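Local coordinates for protein sesquisabinene B synthase 2 (Santalum album, PDB 6A2A) that probably converts farnesyl diphosphate to the sesquiterpene sesquisabinene B, as a magnesium- or manganese-dependent terpene synthase of the plant Tpsb subfamily, at residues G135-Q140 / C510-S515; A169-W174 / L215-I220; L445-R450 / W504-K509. One frame throughout, in Å; residues are numbered along the deposited sequence.

Contact 1. Residues G135-Q140 / C510-S515; sequences GIFVPQ and CLFEPS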
loop_
_atom_site.group_PDB
_atom_site.type_symbol
_atom_site.label_atom_id
_atom_site.label_comp_id
_atom_site.label_asym_id
_atom_site.label_seq_id
_atom_site.Cartn_x
_atom_site.Cartn_y
_atom_site.Cartn_z
ATOM N N GLY A 135 13.539 32.862 18.450
ATOM C CA GLY A 135 12.993 34.005 17.747
ATOM C C GLY A 135 13.095 35.287 18.561
ATOM O O GLY A 135 12.430 36.290 18.241
ATOM N N ILE A 136 13.950 35.270 19.575
ATOM C CA ILE A 136 14.152 36.423 20.474
ATOM C C ILE A 136 15.578 36.918 20.250
ATOM O O ILE A 136 16.577 36.199 20.524
ATOM C CB ILE A 136 13.839 36.028 21.932
ATOM C CG1 ILE A 136 12.365 35.718 22.145
ATOM C CG2 ILE A 136 14.308 37.109 22.888
ATOM C CD1 ILE A 136 12.091 34.874 23.352
ATOM N N PHE A 137 15.708 38.115 19.677
ATOM C CA PHE A 137 16.951 38.606 19.243
ATOM C C PHE A 137 17.852 38.970 20.435
ATOM O O PHE A 137 17.371 39.501 21.437
ATOM C CB PHE A 137 16.775 39.879 18.418
ATOM C CG PHE A 137 18.045 40.356 17.792
ATOM C CD1 PHE A 137 18.584 39.668 16.718
ATOM C CD2 PHE A 137 18.755 41.426 18.304
ATOM C CE1 PHE A 137 19.777 40.074 16.152
ATOM C CE2 PHE A 137 19.947 41.832 17.723
ATOM C CZ PHE A 137 20.454 41.154 16.646
ATOM N N VAL A 138 19.130 38.660 20.289
ATOM C CA VAL A 138 20.191 39.031 21.212
ATOM C C VAL A 138 21.306 39.484 20.315
ATOM O O VAL A 138 21.590 38.781 19.373
ATOM C CB VAL A 138 20.659 37.873 22.116
ATOM C CG1 VAL A 138 21.799 38.317 23.012
ATOM C CG2 VAL A 138 19.544 37.312 22.956
ATOM N N PRO A 139 21.897 40.651 20.563
ATOM C CA PRO A 139 22.930 41.184 19.740
ATOM C C PRO A 139 24.277 40.473 19.925
ATOM O O PRO A 139 24.550 39.949 21.013
ATOM C CB PRO A 139 23.095 42.657 20.155
ATOM C CG PRO A 139 22.546 42.698 21.527
ATOM C CD PRO A 139 21.527 41.598 21.624
ATOM N N GLN A 140 25.074 40.461 18.895
ATOM C CA GLN A 140 26.398 39.844 18.952
ATOM C C GLN A 140 27.274 40.623 19.947
ATOM O O GLN A 140 28.262 40.110 20.417
ATOM C CB GLN A 140 27.142 39.820 17.627
ATOM C CG GLN A 140 27.470 41.185 17.026
ATOM C CD GLN A 140 28.466 41.160 15.907
ATOM O OE1 GLN A 140 29.014 40.128 15.521
ATOM N NE2 GLN A 140 28.741 42.333 15.359
ATOM N N CYS A 510 16.493 34.379 7.946
ATOM C CA CYS A 510 15.143 34.202 7.332
ATOM C C CYS A 510 14.143 33.817 8.425
ATOM O O CYS A 510 13.015 34.275 8.387
ATOM C CB CYS A 510 15.099 33.178 6.184
ATOM S SG CYS A 510 15.960 33.587 4.659
ATOM N N LEU A 511 14.507 33.029 9.471
ATOM C CA LEU A 511 13.568 32.646 10.500
ATOM C C LEU A 511 13.139 33.815 11.397
ATOM O O LEU A 511 12.215 33.650 12.166
ATOM C CB LEU A 511 14.189 31.546 11.357
ATOM C CG LEU A 511 14.538 30.248 10.622
ATOM C CD1 LEU A 511 15.209 29.262 11.552
ATOM C CD2 LEU A 511 13.286 29.637 10.018
ATOM N N PHE A 512 13.826 34.942 11.355
ATOM C CA PHE A 512 13.397 36.113 12.116
ATOM C C PHE A 512 12.508 36.998 11.232
ATOM O O PHE A 512 12.018 38.008 11.714
ATOM C CB PHE A 512 14.616 36.873 12.632
ATOM C CG PHE A 512 15.067 36.405 13.987
ATOM C CD1 PHE A 512 15.665 35.163 14.123
ATOM C CD2 PHE A 512 14.913 37.206 15.105
ATOM C CE1 PHE A 512 16.106 34.729 15.361
ATOM C CE2 PHE A 512 15.343 36.770 16.351
ATOM C CZ PHE A 512 15.932 35.523 16.478
ATOM N N GLU A 513 12.308 36.624 9.970
ATOM C CA GLU A 513 11.141 37.148 9.164
ATOM C C GLU A 513 10.664 36.049 8.209
ATOM O O GLU A 513 11.002 36.071 7.007
ATOM C CB GLU A 513 11.535 38.408 8.396
ATOM C CG GLU A 513 12.794 38.264 7.553
ATOM C CD GLU A 513 14.000 39.045 8.049
ATOM O OE1 GLU A 513 14.566 38.662 9.093
ATOM O OE2 GLU A 513 14.371 40.036 7.394
ATOM N N PRO A 514 9.956 35.026 8.737
ATOM C CA PRO A 514 9.750 33.856 7.863
ATOM C C PRO A 514 8.525 33.951 6.927
ATOM O O PRO A 514 8.342 33.087 6.044
ATOM C CB PRO A 514 9.563 32.732 8.891
ATOM C CG PRO A 514 8.705 33.399 9.958
ATOM C CD PRO A 514 9.299 34.795 10.045
ATOM N N SER A 515 7.668 34.968 7.096
ATOM C CA SER A 515 6.410 34.972 6.331
ATOM C C SER A 515 6.791 34.950 4.851
ATOM O O SER A 515 7.763 35.573 4.459
ATOM C CB SER A 515 5.521 36.150 6.714
ATOM O OG SER A 515 4.995 36.820 5.572
#

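Contact 2. Residues A169-W174 / L215-I220; sequences ASFLGW and LHWRTI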
loop_
_atom_site.group_PDB
_atom_site.type_symbol
_atom_site.label_atom_id
_atom_site.label_comp_id
_atom_site.label_asym_id
_atom_site.label_seq_id
_atom_site.Cartn_x
_atom_site.Cartn_y
_atom_site.Cartn_z
ATOM N N ALA A 169 27.022 28.470 20.227
ATOM C CA ALA A 169 26.234 29.713 20.033
ATOM C C ALA A 169 26.573 30.430 18.721
ATOM O O ALA A 169 25.641 31.045 18.104
ATOM C CB ALA A 169 26.465 30.644 21.213
ATOM N N SER A 170 27.789 30.366 18.295
ATOM C CA SER A 170 28.319 31.085 17.162
ATOM C C SER A 170 27.551 30.745 15.870
ATOM O O SER A 170 27.434 31.624 14.995
ATOM C CB SER A 170 29.776 30.900 16.970
ATOM O OG SER A 170 30.111 29.618 16.464
ATOM N N PHE A 171 26.971 29.563 15.852
ATOM C CA PHE A 171 26.301 29.019 14.637
ATOM C C PHE A 171 24.917 29.618 14.478
ATOM O O PHE A 171 24.229 29.351 13.449
ATOM C CB PHE A 171 26.281 27.485 14.645
ATOM C CG PHE A 171 27.650 26.955 14.391
ATOM C CD1 PHE A 171 28.145 26.778 13.111
ATOM C CD2 PHE A 171 28.489 26.676 15.465
ATOM C CE1 PHE A 171 29.433 26.369 12.887
ATOM C CE2 PHE A 171 29.770 26.246 15.218
ATOM C CZ PHE A 171 30.260 26.106 13.960
ATOM N N LEU A 172 24.483 30.393 15.446
ATOM C CA LEU A 172 23.183 31.075 15.356
ATOM C C LEU A 172 23.366 32.487 14.774
ATOM O O LEU A 172 22.412 33.250 14.704
ATOM C CB LEU A 172 22.479 31.095 16.712
ATOM C CG LEU A 172 21.547 29.940 17.040
ATOM C CD1 LEU A 172 20.323 29.941 16.149
ATOM C CD2 LEU A 172 22.287 28.600 17.016
ATOM N N GLY A 173 24.566 32.802 14.377
ATOM C CA GLY A 173 24.934 34.101 13.823
ATOM C C GLY A 173 24.362 34.353 12.423
ATOM O O GLY A 173 23.952 33.440 11.695
ATOM N N TRP A 174 24.358 35.635 12.083
ATOM C CA TRP A 174 23.858 36.157 10.773
ATOM C C TRP A 174 24.993 36.788 9.987
ATOM O O TRP A 174 26.142 36.959 10.446
ATOM C CB TRP A 174 22.730 37.195 10.968
ATOM C CG TRP A 174 21.526 36.813 11.747
ATOM C CD1 TRP A 174 21.149 35.569 12.208
ATOM C CD2 TRP A 174 20.482 37.709 12.131
ATOM N NE1 TRP A 174 19.948 35.657 12.834
ATOM C CE2 TRP A 174 19.555 36.972 12.865
ATOM C CE3 TRP A 174 20.266 39.086 11.957
ATOM C CZ2 TRP A 174 18.379 37.528 13.357
ATOM C CZ3 TRP A 174 19.103 39.634 12.442
ATOM C CH2 TRP A 174 18.178 38.873 13.134
ATOM N N LEU A 215 25.750 21.467 17.262
ATOM C CA LEU A 215 24.448 21.061 17.555
ATOM C C LEU A 215 23.441 21.619 16.527
ATOM O O LEU A 215 22.488 20.932 16.153
ATOM C CB LEU A 215 24.080 21.528 18.976
ATOM C CG LEU A 215 22.690 21.177 19.452
ATOM C CD1 LEU A 215 22.482 19.696 19.451
ATOM C CD2 LEU A 215 22.414 21.715 20.860
ATOM N N HIS A 216 23.671 22.855 16.128
ATOM C CA HIS A 216 22.758 23.561 15.233
ATOM C C HIS A 216 22.682 22.826 13.885
ATOM O O HIS A 216 21.686 22.990 13.186
ATOM C CB HIS A 216 23.252 24.997 15.026
ATOM C CG HIS A 216 22.277 25.887 14.324
ATOM N ND1 HIS A 216 20.990 26.050 14.764
ATOM C CD2 HIS A 216 22.444 26.743 13.283
ATOM C CE1 HIS A 216 20.375 26.959 13.990
ATOM N NE2 HIS A 216 21.245 27.434 13.122
ATOM N N TRP A 217 23.737 22.116 13.500
ATOM C CA TRP A 217 23.825 21.437 12.172
ATOM C C TRP A 217 23.405 19.950 12.259
ATOM O O TRP A 217 23.401 19.258 11.243
ATOM C CB TRP A 217 25.245 21.595 11.637
ATOM C CG TRP A 217 25.583 22.985 11.189
ATOM C CD1 TRP A 217 24.824 24.111 11.334
ATOM C CD2 TRP A 217 26.782 23.382 10.532
ATOM N NE1 TRP A 217 25.487 25.196 10.830
ATOM C CE2 TRP A 217 26.664 24.766 10.272
ATOM C CE3 TRP A 217 27.912 22.715 10.079
ATOM C CZ2 TRP A 217 27.663 25.455 9.630
ATOM C CZ3 TRP A 217 28.879 23.398 9.405
ATOM C CH2 TRP A 217 28.791 24.771 9.237
ATOM N N ARG A 218 23.036 19.442 13.417
ATOM C CA ARG A 218 22.696 18.034 13.578
ATOM C C ARG A 218 21.191 17.837 13.486
ATOM O O ARG A 218 20.390 18.743 13.790
ATOM C CB ARG A 218 23.276 17.500 14.908
ATOM C CG ARG A 218 24.787 17.374 14.892
ATOM C CD ARG A 218 25.392 16.884 16.242
ATOM N NE ARG A 218 26.782 16.553 16.111
ATOM C CZ ARG A 218 27.246 15.382 15.651
ATOM N NH1 ARG A 218 26.411 14.468 15.176
ATOM N NH2 ARG A 218 28.542 15.174 15.618
ATOM N N THR A 219 20.791 16.624 13.202
ATOM C CA THR A 219 19.412 16.266 13.180
ATOM C C THR A 219 18.881 16.147 14.592
ATOM O O THR A 219 19.637 15.879 15.560
ATOM C CB THR A 219 19.083 14.957 12.464
ATOM O OG1 THR A 219 19.454 13.823 13.254
ATOM C CG2 THR A 219 19.705 14.843 11.077
ATOM N N ILE A 220 17.617 16.371 14.706
ATOM C CA ILE A 220 16.961 16.216 16.067
ATOM C C ILE A 220 16.971 14.745 16.494
ATOM O O ILE A 220 17.411 14.445 17.592
ATOM C CB ILE A 220 15.538 16.767 16.109
ATOM C CG1 ILE A 220 15.561 18.257 15.790
ATOM C CG2 ILE A 220 14.908 16.558 17.473
ATOM C CD1 ILE A 220 14.188 18.824 15.415
HETATM O O HOH W 1 25.221 28.149 11.132
#

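Contact 3. Residues L445-R450 / W504-K509; sequences LPLFVR and WKRLNK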
loop_
_atom_site.group_PDB
_atom_site.type_symbol
_atom_site.label_atom_id
_atom_site.label_comp_id
_atom_site.label_asym_id
_atom_site.label_seq_id
_atom_site.Cartn_x
_atom_site.Cartn_y
_atom_site.Cartn_z
ATOM N N LEU A 445 11.646 29.332 -5.697
ATOM C CA LEU A 445 12.832 29.370 -4.862
ATOM C C LEU A 445 13.007 30.758 -4.217
ATOM O O LEU A 445 13.953 31.498 -4.470
ATOM C CB LEU A 445 14.060 28.938 -5.666
ATOM C CG LEU A 445 14.102 27.466 -6.128
ATOM C CD1 LEU A 445 15.515 26.996 -6.291
ATOM C CD2 LEU A 445 13.349 26.519 -5.191
ATOM N N PRO A 446 12.134 31.072 -3.306
ATOM C CA PRO A 446 12.353 32.195 -2.386
ATOM C C PRO A 446 13.661 31.965 -1.617
ATOM O O PRO A 446 14.107 30.800 -1.537
ATOM C CB PRO A 446 11.144 32.224 -1.473
ATOM C CG PRO A 446 10.543 30.889 -1.635
ATOM C CD PRO A 446 10.909 30.361 -2.977
ATOM N N LEU A 447 14.329 33.044 -1.206
ATOM C CA LEU A 447 15.661 32.900 -0.569
ATOM C C LEU A 447 15.730 31.731 0.436
ATOM O O LEU A 447 16.722 30.987 0.396
ATOM C CB LEU A 447 15.992 34.214 0.137
ATOM C CG LEU A 447 17.322 34.266 0.897
ATOM C CD1 LEU A 447 18.493 34.062 -0.033
ATOM C CD2 LEU A 447 17.437 35.608 1.608
ATOM N N PHE A 448 14.767 31.602 1.312
ATOM C CA PHE A 448 14.752 30.557 2.367
ATOM C C PHE A 448 14.918 29.169 1.750
ATOM O O PHE A 448 15.678 28.373 2.235
ATOM C CB PHE A 448 13.418 30.591 3.097
ATOM C CG PHE A 448 13.294 29.704 4.304
ATOM C CD1 PHE A 448 14.254 29.707 5.293
ATOM C CD2 PHE A 448 12.181 28.906 4.470
ATOM C CE1 PHE A 448 14.117 28.907 6.409
ATOM C CE2 PHE A 448 12.047 28.109 5.585
ATOM C CZ PHE A 448 13.019 28.114 6.544
ATOM N N VAL A 449 14.163 28.910 0.718
ATOM C CA VAL A 449 14.189 27.581 0.055
ATOM C C VAL A 449 15.465 27.449 -0.773
ATOM O O VAL A 449 16.061 26.402 -0.755
ATOM C CB VAL A 449 12.925 27.408 -0.794
ATOM C CG1 VAL A 449 12.902 26.061 -1.466
ATOM C CG2 VAL A 449 11.693 27.638 0.045
ATOM N N ARG A 450 15.857 28.491 -1.458
ATOM C CA ARG A 450 17.071 28.449 -2.298
ATOM C C ARG A 450 18.285 28.117 -1.417
ATOM O O ARG A 450 19.065 27.327 -1.815
ATOM C CB ARG A 450 17.266 29.794 -2.991
ATOM C CG ARG A 450 18.285 29.783 -4.114
ATOM C CD ARG A 450 18.599 31.173 -4.625
ATOM N NE ARG A 450 19.437 31.151 -5.797
ATOM C CZ ARG A 450 20.436 31.977 -6.071
ATOM N NH1 ARG A 450 21.184 31.727 -7.126
ATOM N NH2 ARG A 450 20.691 33.042 -5.331
ATOM N N TRP A 504 23.997 29.204 5.725
ATOM C CA TRP A 504 23.406 29.038 7.019
ATOM C C TRP A 504 23.062 30.390 7.665
ATOM O O TRP A 504 22.050 30.500 8.312
ATOM C CB TRP A 504 24.341 28.206 7.926
ATOM C CG TRP A 504 23.957 26.765 8.068
ATOM C CD1 TRP A 504 24.620 25.716 7.513
ATOM C CD2 TRP A 504 22.821 26.209 8.731
ATOM N NE1 TRP A 504 23.998 24.547 7.832
ATOM C CE2 TRP A 504 22.906 24.808 8.582
ATOM C CE3 TRP A 504 21.768 26.729 9.500
ATOM C CZ2 TRP A 504 22.000 23.934 9.167
ATOM C CZ3 TRP A 504 20.849 25.862 10.046
ATOM C CH2 TRP A 504 20.978 24.477 9.895
ATOM N N LYS A 505 23.951 31.354 7.584
ATOM C CA LYS A 505 23.641 32.709 8.111
ATOM C C LYS A 505 22.347 33.277 7.501
ATOM O O LYS A 505 21.497 33.844 8.184
ATOM C CB LYS A 505 24.836 33.611 7.855
ATOM C CG LYS A 505 26.024 33.417 8.805
ATOM C CD LYS A 505 27.247 34.080 8.267
ATOM C CE LYS A 505 28.477 33.806 9.090
ATOM N NZ LYS A 505 29.651 34.510 8.547
ATOM N N ARG A 506 22.182 33.096 6.199
ATOM C CA ARG A 506 20.951 33.561 5.534
ATOM C C ARG A 506 19.737 32.787 6.011
ATOM O O ARG A 506 18.695 33.345 6.267
ATOM C CB ARG A 506 21.191 33.481 4.012
ATOM C CG ARG A 506 22.413 34.264 3.576
ATOM C CD ARG A 506 22.442 34.751 2.140
ATOM N NE ARG A 506 21.669 35.968 2.014
ATOM C CZ ARG A 506 21.631 36.702 0.902
ATOM N NH1 ARG A 506 22.336 36.342 -0.171
ATOM N NH2 ARG A 506 20.911 37.799 0.894
ATOM N N LEU A 507 19.800 31.435 6.105
ATOM C CA LEU A 507 18.751 30.640 6.701
ATOM C C LEU A 507 18.345 31.116 8.110
ATOM O O LEU A 507 17.164 31.206 8.409
ATOM C CB LEU A 507 19.279 29.201 6.816
ATOM C CG LEU A 507 18.974 28.140 5.788
ATOM C CD1 LEU A 507 19.203 26.749 6.407
ATOM C CD2 LEU A 507 17.592 28.232 5.161
ATOM N N ASN A 508 19.339 31.348 9.009
ATOM C CA ASN A 508 19.093 31.774 10.363
ATOM C C ASN A 508 18.315 33.096 10.385
ATOM O O ASN A 508 17.333 33.215 11.071
ATOM C CB ASN A 508 20.415 32.002 11.131
ATOM C CG ASN A 508 21.164 30.728 11.469
ATOM O OD1 ASN A 508 20.571 29.649 11.450
ATOM N ND2 ASN A 508 22.442 30.868 11.758
ATOM N N LYS A 509 18.742 34.006 9.571
ATOM C CA LYS A 509 18.088 35.353 9.541
ATOM C C LYS A 509 16.674 35.256 8.932
ATOM O O LYS A 509 15.714 35.905 9.443
ATOM C CB LYS A 509 18.936 36.377 8.798
ATOM C CG LYS A 509 18.459 37.821 8.980
ATOM C CD LYS A 509 19.432 38.808 8.431
ATOM C CE LYS A 509 19.088 40.244 8.790
ATOM N NZ LYS A 509 20.275 41.120 8.583
#

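Contact 1. Residues G135-Q140 / C510-S515
Phe512 brings the CE2-CZ end of its ring up to bare backbone, at Gly135 and the peptide groups that follow it. Phe512 CZ lies 3.5 Å from Gly135 CA. Next to it, Phe512 CE2 is 3.5 Å from Gly135 C. Phe512 CZ also comes within 3.7 Å of Ile136 N. Further on, Phe137 N sits at the edge of the Phe512 ring, close to its plane and 3.6 Å from Phe512 CE2. The pairing is van der Waals packing, and the side chains of the 135-140 segment add little to it. Only the CB of Phe137 joins in, 4.0 Å from Phe512 CE2.

The contact lies between two helix exits, one in the N-terminal domain and one in the C-terminal helical domain of the plant terpene synthase fold. It is at the surface, away from the magnesium ligands. Gly135 is the C-prime residue of a Schellman motif that ends helix 121-133. Ile136 N bonds back to Met131 O and Gly135 N to Arg132 O. At the positive phi of 87° a CB would be jammed against the preceding carbonyl O, so glycine suits this place. On the other side, helix 489-510 runs into a type I turn from Cys510 to Glu513, closed by Glu513 N to Cys510 O at 2.9 Å. Phe512 projects from this turn.

With CG anti to the backbone N (chi1 -173°), the Phe137 ring runs on past Phe512 and meets Trp174. The Phe512 ring also packs on Trp174, edge-to-face.

Contact 2. Residues A169-W174 / L215-I220
Phe171 and His216 bring their backbones closest, with CA atoms 6.5 Å apart, where a type I turn from Ser170 to Gly173 meets the short 3-10 segment 215-217. The CB atoms of Phe171 and His216 touch at 3.9 Å. Leu172 covers one face of the imidazole. Leu172 CD2 stands 3.8 Å from the centroid of the His216 ring and 16° off the normal, a CH-pi contact. Leu172 CD1 lies further along the ring, 3.7 Å from His216 CE1. The imidazole reaches this place with CG anti to the backbone N, at chi1 -170°. Its NE2 is hydrogen-bonded to Asn508 OD1 of helix 489-510.

Phe171 turns an edge, CD1 and CE1, toward the face of Trp217. The pair is T-shaped: the Phe171 ring and the six-membered ring of Trp217 have centroids 5.1 Å apart, with planes at 72°. A water joins the same two residues. It donates to Phe171 O at 2.8 Å and accepts from Trp217 NE1 at 3.0 Å. Phe171 O also accepts from Asn508 ND2, so two donors grip this carbonyl. Asn508 ND2 reaches Gly173 O as well.

With an alanine in place of His216, the methyls of Leu172 would probably lose the ring they rest on, and Asn508 OD1 would be left without its imidazole mate.

The turn at Ser170-Gly173 lies by helix 160-170 of the N-terminal domain. The 3-10 segment lies in the connection before helix 220-232, with Thr219 as that helix's N-cap. Such packing of a turn and an interhelical connection around helix 489-510 belongs to the domain interface of the two-domain, all-helical plant terpene synthases.

Contact 3. Residues L445-R450 / W504-K509
Two helices of the class I terpene synthase domain meet here: Leu447 and Phe448, in the first turn of helix 447-462, pack on Arg506 and Leu507, near the end of helix 489-510. The CA atoms of Phe448 and Leu507 are 5.9 Å apart. One methyl of Leu507 carries the inner half of the contact. Leu507 CD2 reaches Phe448 CD1 at 3.7 Å. Leu507 CD2 also comes 3.5 Å from the backbone O of Phe448, so one methyl touches both the ring and the carbonyl O of that residue. The two side chains cross at about a right angle. The other methyl, Leu507 CD1, lies over one face of the Trp504 ring in its own helix, 4.0 Å above the plane.

Pro446 is the N-cap residue of helix 447-462, and Pro446 O accepts from Arg450 N at 2.9 Å. Asn460, a magnesium ligand, lies near the other end of this helix, so the contact is away from the metal site. Helix 521-535 adds Leu522 and Thr525 to the packing round Phe448, while Ala451 and Leu455, further along helix 447-462, touch Leu507.

The outer half of the contact is more exposed. Leu447 puts CD1 over the centre of the Arg506 guanidinium, 4.2 Å above its plane. Leu447 CD2 is 4.2 Å from Arg506 NH2. The arginine chain bends at chi3 (81°), which turns the guanidinium so that one face meets the leucine. Arg450 NH2 stays 6.3 Å from Arg506 NH1, and Arg450 NH1 forms a salt bridge with Asp411.

From the N terminus, the chain first passes residues 135-140, just after helix 121-133, and contact 1 opens. Contact 2 opens at 169-174 and closes at 215-220, a short loop. Contact 3 opens at 445-450 and closes at 504-509. Contact 1 closes last, at 510-515, so its long loop encloses both others. Contacts 2 and 3 follow in series, and none cross. Trp174 of contact 2 packs on Phe137 and Phe512 of contact 1. Contact 1 joins the N-terminal domain to the loop after helix 489-510. Contact 2 reaches that helix through Asn508, and contact 3 joins it to helix 447-462, where Phe448 packs on Cys510 and Leu511.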